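Local coordinates for mandelate racemase/muconate lactonizing enzyme family protein (Roseovarius nubinhibens ISM, PDB 3U4F) that is probably a magnesium-dependent enzyme of the enolase superfamily, possibly a hydro-lyase, at residues 27-39 with 52-66. Numbering follows the deposited sequence.
Sequences AIETFTNEFVGFV and QVSTYHSDITCEVLH
T30 and H66 make the side-chain hydrogen bond of this contact, OG1 to NE2 at 2.7 Å, with the hydroxyl at the imidazole edge. The T30 chi1 of 49° sets OG1 between backbone N and carbonyl carbon, turned to the ring; H66 ND1 bonds S386 of the neighbouring strand, so both ring nitrogens are held and the imidazole's rotation is fixed.

Backbone bonds run from the turn and the strand after it to residues 53-58: G37 O accepts from V53 N, F35 O from Y56 N (3.0 Å) and E34 O from S58 N. N33 suits the turn because OD1 accepts from F35 N, an Asx turn, and also from V36 N, an Asx motif.

In the apolar packing, L65 sends CD2 to I28 CG2 (3.7 Å) and CD1 to V39 CG2, while C62 SG lies against T30 and T32. G37, having no side chain, brings its N within 3.5 Å of S58 CB.

Q52 lays its CH2 groups along the F38 ring; OE1 accepts from L313 N and NE2 meets S312 OG, both in the barrel domain.

The carboxylates of E34 and D59 lie side by side; D59 pairs with R67 of the second subunit, which probably eases their repulsion.

Helix 58-73 thus covers the antiparallel sheet of the N-terminal capping domain, characteristic of the enolase superfamily.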
ATOM      1  N   ALA A  27     -16.604 -16.610 -13.307  1.00 12.89           N
ATOM      2  CA  ALA A  27     -17.290 -15.768 -12.332  1.00 11.41           C
ATOM      3  C   ALA A  27     -16.483 -15.691 -11.042  1.00 10.86           C
ATOM      4  O   ALA A  27     -15.840 -16.662 -10.651  1.00  9.65           O
ATOM      5  CB  ALA A  27     -18.667 -16.306 -12.018  1.00 11.09           C
ATOM      6  N   ILE A  28     -16.537 -14.530 -10.405  1.00  9.90           N
ATOM      7  CA  ILE A  28     -15.975 -14.346  -9.071  1.00  9.62           C
ATOM      8  C   ILE A  28     -17.079 -13.645  -8.274  1.00  9.65           C
ATOM      9  O   ILE A  28     -17.586 -12.585  -8.679  1.00  9.55           O
ATOM     10  CB  ILE A  28     -14.718 -13.445  -9.094  1.00 10.18           C
ATOM     11  CG1 ILE A  28     -13.565 -14.122  -9.859  1.00  9.48           C
ATOM     12  CG2 ILE A  28     -14.310 -13.145  -7.650  1.00  9.40           C
ATOM     13  CD1 ILE A  28     -12.332 -13.213 -10.157  1.00 11.69           C
ATOM     14  N   GLU A  29     -17.476 -14.260  -7.160  1.00  9.55           N
ATOM     15  CA  GLU A  29     -18.521 -13.737  -6.303  1.00  9.10           C
ATOM     16  C   GLU A  29     -17.991 -13.458  -4.911  1.00  9.48           C
ATOM     17  O   GLU A  29     -17.161 -14.217  -4.386  1.00  9.49           O
ATOM     18  CB  GLU A  29     -19.650 -14.764  -6.178  1.00  9.88           C
ATOM     19  CG  GLU A  29     -20.283 -15.123  -7.538  1.00  9.98           C
ATOM     20  CD  GLU A  29     -21.104 -16.395  -7.447  1.00 14.22           C
ATOM     21  OE1 GLU A  29     -22.361 -16.297  -7.353  1.00 14.11           O
ATOM     22  OE2 GLU A  29     -20.465 -17.470  -7.441  1.00 11.45           O
ATOM     23  N   THR A  30     -18.467 -12.384  -4.302  1.00  8.69           N
ATOM     24  CA  THR A  30     -18.072 -12.093  -2.915  1.00  7.31           C
ATOM     25  C   THR A  30     -19.304 -12.050  -2.043  1.00  7.30           C
ATOM     26  O   THR A  30     -20.394 -11.652  -2.485  1.00  6.90           O
ATOM     27  CB  THR A  30     -17.291 -10.747  -2.768  1.00  7.47           C
ATOM     28  OG1 THR A  30     -18.015  -9.707  -3.467  1.00  7.14           O
ATOM     29  CG2 THR A  30     -15.875 -10.867  -3.337  1.00  6.98           C
ATOM     30  N   PHE A  31     -19.121 -12.493  -0.800  1.00  6.59           N
ATOM     31  CA  PHE A  31     -20.142 -12.448   0.238  1.00  7.57           C
ATOM     32  C   PHE A  31     -19.509 -11.876   1.496  1.00  7.42           C
ATOM     33  O   PHE A  31     -18.669 -12.540   2.138  1.00  7.72           O
ATOM     34  CB  PHE A  31     -20.631 -13.880   0.540  1.00  6.90           C
ATOM     35  CG  PHE A  31     -21.038 -14.660  -0.694  1.00  8.48           C
ATOM     36  CD1 PHE A  31     -22.397 -14.832  -1.010  1.00  8.13           C
ATOM     37  CD2 PHE A  31     -20.088 -15.216  -1.533  1.00  8.07           C
ATOM     38  CE1 PHE A  31     -22.784 -15.588  -2.112  1.00  7.53           C
ATOM     39  CE2 PHE A  31     -20.465 -15.962  -2.664  1.00  8.64           C
ATOM     40  CZ  PHE A  31     -21.821 -16.148  -2.949  1.00  7.34           C
ATOM     41  N   THR A  32     -19.914 -10.665   1.883  1.00  7.65           N
ATOM     42  CA  THR A  32     -19.115  -9.933   2.817  1.00  6.88           C
ATOM     43  C   THR A  32     -19.936  -9.184   3.836  1.00  8.76           C
ATOM     44  O   THR A  32     -21.130  -8.879   3.620  1.00  8.90           O
ATOM     45  CB  THR A  32     -18.132  -8.973   2.055  1.00  7.61           C
ATOM     46  OG1 THR A  32     -17.073  -8.582   2.929  1.00  8.38           O
ATOM     47  CG2 THR A  32     -18.875  -7.718   1.521  1.00  8.23           C
ATOM     48  N   ASN A  33     -19.322  -8.938   4.986  1.00  8.41           N
ATOM     49  CA  ASN A  33     -19.728  -7.808   5.823  1.00  8.92           C
ATOM     50  C   ASN A  33     -18.487  -6.940   6.062  1.00  8.74           C
ATOM     51  O   ASN A  33     -17.485  -7.099   5.355  1.00  9.44           O
ATOM     52  CB  ASN A  33     -20.452  -8.258   7.116  1.00  8.24           C
ATOM     53  CG  ASN A  33     -19.591  -9.152   8.036  1.00 10.57           C
ATOM     54  OD1 ASN A  33     -18.362  -9.084   8.056  1.00  7.92           O
ATOM     55  ND2 ASN A  33     -20.277  -9.938   8.879  1.00  8.09           N
ATOM     56  N   GLU A  34     -18.524  -6.061   7.057  1.00  9.65           N
ATOM     57  CA  GLU A  34     -17.402  -5.157   7.273  1.00 11.42           C
ATOM     58  C   GLU A  34     -16.189  -5.850   7.904  1.00 11.14           C
ATOM     59  O   GLU A  34     -15.102  -5.288   7.918  1.00 11.47           O
ATOM     60  CB  GLU A  34     -17.817  -3.927   8.087  1.00 13.10           C
ATOM     61  CG  GLU A  34     -18.701  -2.935   7.298  1.00 20.48           C
ATOM     62  CD  GLU A  34     -19.297  -1.822   8.180  1.00 30.36           C
ATOM     63  OE1 GLU A  34     -18.942  -1.750   9.382  1.00 34.20           O
ATOM     64  OE2 GLU A  34     -20.113  -1.018   7.669  1.00 34.75           O
ATOM     65  N   PHE A  35     -16.390  -7.054   8.436  1.00  9.76           N
ATOM     66  CA  PHE A  35     -15.360  -7.752   9.196  1.00  9.76           C
ATOM     67  C   PHE A  35     -14.646  -8.874   8.425  1.00  8.13           C
ATOM     68  O   PHE A  35     -13.448  -9.138   8.641  1.00  8.03           O
ATOM     69  CB  PHE A  35     -16.023  -8.365  10.410  1.00 10.41           C
ATOM     70  CG  PHE A  35     -16.741  -7.352  11.256  1.00 15.47           C
ATOM     71  CD1 PHE A  35     -16.019  -6.445  12.007  1.00 19.00           C
ATOM     72  CD2 PHE A  35     -18.143  -7.278  11.250  1.00 18.85           C
ATOM     73  CE1 PHE A  35     -16.697  -5.460  12.799  1.00 23.44           C
ATOM     74  CE2 PHE A  35     -18.822  -6.311  12.025  1.00 23.62           C
ATOM     75  CZ  PHE A  35     -18.091  -5.400  12.791  1.00 23.67           C
ATOM     76  N   VAL A  36     -15.406  -9.596   7.621  1.00  7.18           N
ATOM     77  CA  VAL A  36     -14.853 -10.710   6.841  1.00  6.74           C
ATOM     78  C   VAL A  36     -15.686 -10.902   5.575  1.00  6.97           C
ATOM     79  O   VAL A  36     -16.881 -10.617   5.554  1.00  7.49           O
ATOM     80  CB  VAL A  36     -14.742 -12.012   7.700  1.00  6.77           C
ATOM     81  CG1 VAL A  36     -16.117 -12.469   8.181  1.00  7.43           C
ATOM     82  CG2 VAL A  36     -14.026 -13.166   6.898  1.00  6.98           C
ATOM     83  N   GLY A  37     -15.032 -11.363   4.521  1.00  7.36           N
ATOM     84  CA  GLY A  37     -15.700 -11.630   3.271  1.00  7.25           C
ATOM     85  C   GLY A  37     -15.154 -12.871   2.622  1.00  7.53           C
ATOM     86  O   GLY A  37     -13.949 -13.091   2.618  1.00  7.15           O
ATOM     87  N   PHE A  38     -16.038 -13.674   2.034  1.00  7.23           N
ATOM     88  CA  PHE A  38     -15.633 -14.883   1.344  1.00  6.18           C
ATOM     89  C   PHE A  38     -15.827 -14.757  -0.153  1.00  6.77           C
ATOM     90  O   PHE A  38     -16.643 -13.951  -0.605  1.00  7.63           O
ATOM     91  CB  PHE A  38     -16.413 -16.096   1.897  1.00  7.02           C
ATOM     92  CG  PHE A  38     -16.289 -16.227   3.397  1.00  6.61           C
ATOM     93  CD1 PHE A  38     -15.117 -16.732   3.970  1.00  6.47           C
ATOM     94  CD2 PHE A  38     -17.333 -15.803   4.235  1.00  7.08           C
ATOM     95  CE1 PHE A  38     -15.001 -16.830   5.393  1.00  4.14           C
ATOM     96  CE2 PHE A  38     -17.233 -15.893   5.633  1.00  9.20           C
ATOM     97  CZ  PHE A  38     -16.054 -16.390   6.206  1.00  6.56           C
ATOM     98  N   VAL A  39     -15.038 -15.532  -0.901  1.00  6.19           N
ATOM     99  CA  VAL A  39     -14.973 -15.457  -2.340  1.00  7.14           C
ATOM    100  C   VAL A  39     -15.305 -16.813  -2.892  1.00  7.27           C
ATOM    101  O   VAL A  39     -14.752 -17.833  -2.437  1.00  7.94           O
ATOM    102  CB  VAL A  39     -13.559 -15.070  -2.836  1.00  7.30           C
ATOM    103  CG1 VAL A  39     -13.501 -14.967  -4.366  1.00  9.14           C
ATOM    104  CG2 VAL A  39     -13.130 -13.770  -2.195  1.00  6.41           C
ATOM    105  N   GLN A  52     -11.161 -16.625   1.074  1.00  6.14           N
ATOM    106  CA  GLN A  52     -11.498 -15.508   1.956  1.00  7.00           C
ATOM    107  C   GLN A  52     -10.536 -14.381   1.688  1.00  7.18           C
ATOM    108  O   GLN A  52      -9.339 -14.610   1.487  1.00  6.32           O
ATOM    109  CB  GLN A  52     -11.430 -15.935   3.425  1.00  7.63           C
ATOM    110  CG  GLN A  52     -11.948 -14.895   4.431  1.00  4.89           C
ATOM    111  CD  GLN A  52     -11.415 -15.187   5.819  1.00  6.57           C
ATOM    112  OE1 GLN A  52     -11.854 -16.128   6.468  1.00  5.26           O
ATOM    113  NE2 GLN A  52     -10.437 -14.391   6.263  1.00  6.78           N
ATOM    114  N   VAL A  53     -11.064 -13.161   1.586  1.00  7.74           N
ATOM    115  CA  VAL A  53     -10.189 -11.990   1.637  1.00  7.40           C
ATOM    116  C   VAL A  53      -9.699 -11.765   3.073  1.00  7.43           C
ATOM    117  O   VAL A  53     -10.262 -12.298   4.046  1.00  7.17           O
ATOM    118  CB  VAL A  53     -10.911 -10.716   1.093  1.00  6.51           C
ATOM    119  CG1 VAL A  53     -11.322 -10.907  -0.391  1.00  6.88           C
ATOM    120  CG2 VAL A  53     -12.117 -10.347   1.975  1.00  8.90           C
ATOM    121  N   SER A  54      -8.674 -10.935   3.241  1.00  7.94           N
ATOM    122  CA  SER A  54      -8.300 -10.585   4.600  1.00  8.93           C
ATOM    123  C   SER A  54      -9.465 -10.000   5.387  1.00  8.81           C
ATOM    124  O   SER A  54     -10.310  -9.271   4.830  1.00  8.77           O
ATOM    125  CB  SER A  54      -7.124  -9.594   4.625  1.00  9.53           C
ATOM    126  OG  SER A  54      -6.889  -9.261   5.972  1.00 13.36           O
ATOM    127  N   THR A  55      -9.509 -10.321   6.684  1.00  7.41           N
ATOM    128  CA  THR A  55     -10.419  -9.677   7.626  1.00  7.77           C
ATOM    129  C   THR A  55     -10.047  -8.213   7.790  1.00  8.38           C
ATOM    130  O   THR A  55      -8.934  -7.817   7.438  1.00  7.84           O
ATOM    131  CB  THR A  55     -10.352 -10.334   9.008  1.00  8.13           C
ATOM    132  OG1 THR A  55      -8.975 -10.500   9.390  1.00  8.25           O
ATOM    133  CG2 THR A  55     -11.035 -11.727   8.975  1.00  8.96           C
ATOM    134  N   TYR A  56     -11.052  -7.454   8.235  1.00  8.46           N
ATOM    135  CA  TYR A  56     -11.025  -6.044   8.663  1.00 10.14           C
ATOM    136  C   TYR A  56     -11.245  -5.137   7.451  1.00  8.73           C
ATOM    137  O   TYR A  56     -10.455  -5.143   6.509  1.00  8.41           O
ATOM    138  CB  TYR A  56      -9.783  -5.675   9.471  1.00 11.20           C
ATOM    139  CG  TYR A  56      -9.509  -6.625  10.636  1.00 15.92           C
ATOM    140  CD1 TYR A  56     -10.380  -6.695  11.724  1.00 19.31           C
ATOM    141  CD2 TYR A  56      -8.365  -7.441  10.647  1.00 19.31           C
ATOM    142  CE1 TYR A  56     -10.125  -7.575  12.804  1.00 21.79           C
ATOM    143  CE2 TYR A  56      -8.102  -8.312  11.722  1.00 22.14           C
ATOM    144  CZ  TYR A  56      -8.982  -8.368  12.786  1.00 21.91           C
ATOM    145  OH  TYR A  56      -8.709  -9.245  13.820  1.00 26.17           O
ATOM    146  N   HIS A  57     -12.366  -4.424   7.478  1.00  7.92           N
ATOM    147  CA  HIS A  57     -12.805  -3.613   6.339  1.00  7.52           C
ATOM    148  C   HIS A  57     -12.931  -4.463   5.063  1.00  7.19           C
ATOM    149  O   HIS A  57     -12.621  -4.029   3.963  1.00  5.35           O
ATOM    150  CB  HIS A  57     -11.895  -2.353   6.190  1.00  7.40           C
ATOM    151  CG  HIS A  57     -11.775  -1.563   7.465  1.00  8.56           C
ATOM    152  ND1 HIS A  57     -10.574  -1.062   7.939  1.00 11.06           N
ATOM    153  CD2 HIS A  57     -12.700  -1.257   8.406  1.00  8.27           C
ATOM    154  CE1 HIS A  57     -10.770  -0.460   9.101  1.00  4.56           C
ATOM    155  NE2 HIS A  57     -12.046  -0.570   9.411  1.00 14.98           N
ATOM    156  N   SER A  58     -13.432  -5.692   5.230  1.00  7.12           N
ATOM    157  CA  SER A  58     -13.491  -6.640   4.119  1.00  6.97           C
ATOM    158  C   SER A  58     -14.439  -6.175   3.022  1.00  7.44           C
ATOM    159  O   SER A  58     -14.282  -6.567   1.885  1.00  6.73           O
ATOM    160  CB  SER A  58     -13.911  -8.013   4.617  1.00  6.96           C
ATOM    161  OG  SER A  58     -12.974  -8.466   5.573  1.00  7.41           O
ATOM    162  N   ASP A  59     -15.403  -5.327   3.379  1.00  7.28           N
ATOM    163  CA  ASP A  59     -16.332  -4.773   2.378  1.00  8.57           C
ATOM    164  C   ASP A  59     -15.596  -3.852   1.405  1.00  8.14           C
ATOM    165  O   ASP A  59     -15.879  -3.875   0.210  1.00  9.46           O
ATOM    166  CB  ASP A  59     -17.528  -4.057   3.037  1.00  9.26           C
ATOM    167  CG  ASP A  59     -17.110  -2.929   3.968  1.00 10.50           C
ATOM    168  OD1 ASP A  59     -16.098  -3.061   4.699  1.00  8.12           O
ATOM    169  OD2 ASP A  59     -17.805  -1.883   3.970  1.00 11.88           O
ATOM    170  N   ILE A  60     -14.629  -3.073   1.901  1.00  7.15           N
ATOM    171  CA  ILE A  60     -13.805  -2.233   1.017  1.00  6.49           C
ATOM    172  C   ILE A  60     -12.945  -3.143   0.175  1.00  6.24           C
ATOM    173  O   ILE A  60     -12.856  -2.994  -1.047  1.00  6.56           O
ATOM    174  CB  ILE A  60     -12.942  -1.260   1.838  1.00  5.79           C
ATOM    175  CG1 ILE A  60     -13.847  -0.441   2.793  1.00  7.95           C
ATOM    176  CG2 ILE A  60     -12.128  -0.348   0.913  1.00  6.73           C
ATOM    177  CD1 ILE A  60     -13.099   0.652   3.585  1.00  9.52           C
ATOM    178  N   THR A  61     -12.326  -4.131   0.826  1.00  4.90           N
ATOM    179  CA  THR A  61     -11.503  -5.104   0.105  1.00  5.12           C
ATOM    180  C   THR A  61     -12.273  -5.786  -1.022  1.00  5.17           C
ATOM    181  O   THR A  61     -11.758  -5.965  -2.129  1.00  4.38           O
ATOM    182  CB  THR A  61     -10.923  -6.149   1.086  1.00  5.07           C
ATOM    183  OG1 THR A  61     -10.149  -5.446   2.062  1.00  4.65           O
ATOM    184  CG2 THR A  61     -10.014  -7.172   0.353  1.00  4.07           C
ATOM    185  N   CYS A  62     -13.511  -6.188  -0.749  1.00  5.78           N
ATOM    186  CA  CYS A  62     -14.297  -6.823  -1.809  1.00  6.53           C
ATOM    187  C   CYS A  62     -14.604  -5.842  -2.977  1.00  6.82           C
ATOM    188  O   CYS A  62     -14.659  -6.250  -4.137  1.00  5.42           O
ATOM    189  CB  CYS A  62     -15.582  -7.416  -1.213  1.00  6.89           C
ATOM    190  SG  CYS A  62     -15.251  -8.915  -0.215  1.00 10.27           S
ATOM    191  N   GLU A  63     -14.818  -4.560  -2.675  1.00  7.60           N
ATOM    192  CA  GLU A  63     -15.000  -3.603  -3.780  1.00  8.34           C
ATOM    193  C   GLU A  63     -13.714  -3.514  -4.647  1.00  8.47           C
ATOM    194  O   GLU A  63     -13.791  -3.478  -5.866  1.00  8.12           O
ATOM    195  CB  GLU A  63     -15.408  -2.236  -3.255  1.00  9.98           C
ATOM    196  CG  GLU A  63     -15.841  -1.237  -4.356  1.00 13.41           C
ATOM    197  CD  GLU A  63     -17.107  -1.667  -5.105  1.00 20.25           C
ATOM    198  OE1 GLU A  63     -17.971  -2.309  -4.488  1.00 25.49           O
ATOM    199  OE2 GLU A  63     -17.224  -1.360  -6.312  1.00 24.28           O
ATOM    200  N   VAL A  64     -12.544  -3.479  -3.997  1.00  7.06           N
ATOM    201  CA  VAL A  64     -11.263  -3.459  -4.701  1.00  6.74           C
ATOM    202  C   VAL A  64     -11.106  -4.732  -5.541  1.00  6.43           C
ATOM    203  O   VAL A  64     -10.612  -4.724  -6.691  1.00  6.01           O
ATOM    204  CB  VAL A  64     -10.100  -3.332  -3.659  1.00  7.16           C
ATOM    205  CG1 VAL A  64      -8.753  -3.573  -4.309  1.00  7.02           C
ATOM    206  CG2 VAL A  64     -10.126  -1.985  -2.997  1.00  6.12           C
ATOM    207  N   LEU A  65     -11.551  -5.852  -4.975  1.00  6.64           N
ATOM    208  CA  LEU A  65     -11.485  -7.110  -5.711  1.00  7.41           C
ATOM    209  C   LEU A  65     -12.248  -6.994  -7.035  1.00  7.86           C
ATOM    210  O   LEU A  65     -11.713  -7.328  -8.106  1.00  7.98           O
ATOM    211  CB  LEU A  65     -12.059  -8.264  -4.855  1.00  7.52           C
ATOM    212  CG  LEU A  65     -11.758  -9.699  -5.336  1.00  9.07           C
ATOM    213  CD1 LEU A  65     -11.923 -10.711  -4.200  1.00  9.60           C
ATOM    214  CD2 LEU A  65     -12.693 -10.037  -6.461  1.00 12.18           C
ATOM    215  N   HIS A  66     -13.493  -6.537  -6.961  1.00  8.58           N
ATOM    216  CA  HIS A  66     -14.314  -6.437  -8.189  1.00  8.86           C
ATOM    217  C   HIS A  66     -13.783  -5.347  -9.126  1.00  9.59           C
ATOM    218  O   HIS A  66     -13.756  -5.528 -10.344  1.00  8.58           O
ATOM    219  CB  HIS A  66     -15.798  -6.237  -7.855  1.00  9.40           C
ATOM    220  CG  HIS A  66     -16.434  -7.455  -7.262  1.00 10.28           C
ATOM    221  ND1 HIS A  66     -16.721  -8.580  -8.009  1.00 11.60           N
ATOM    222  CD2 HIS A  66     -16.808  -7.739  -5.990  1.00  9.82           C
ATOM    223  CE1 HIS A  66     -17.239  -9.510  -7.219  1.00  9.33           C
ATOM    224  NE2 HIS A  66     -17.305  -9.026  -5.991  1.00 10.55           N
TER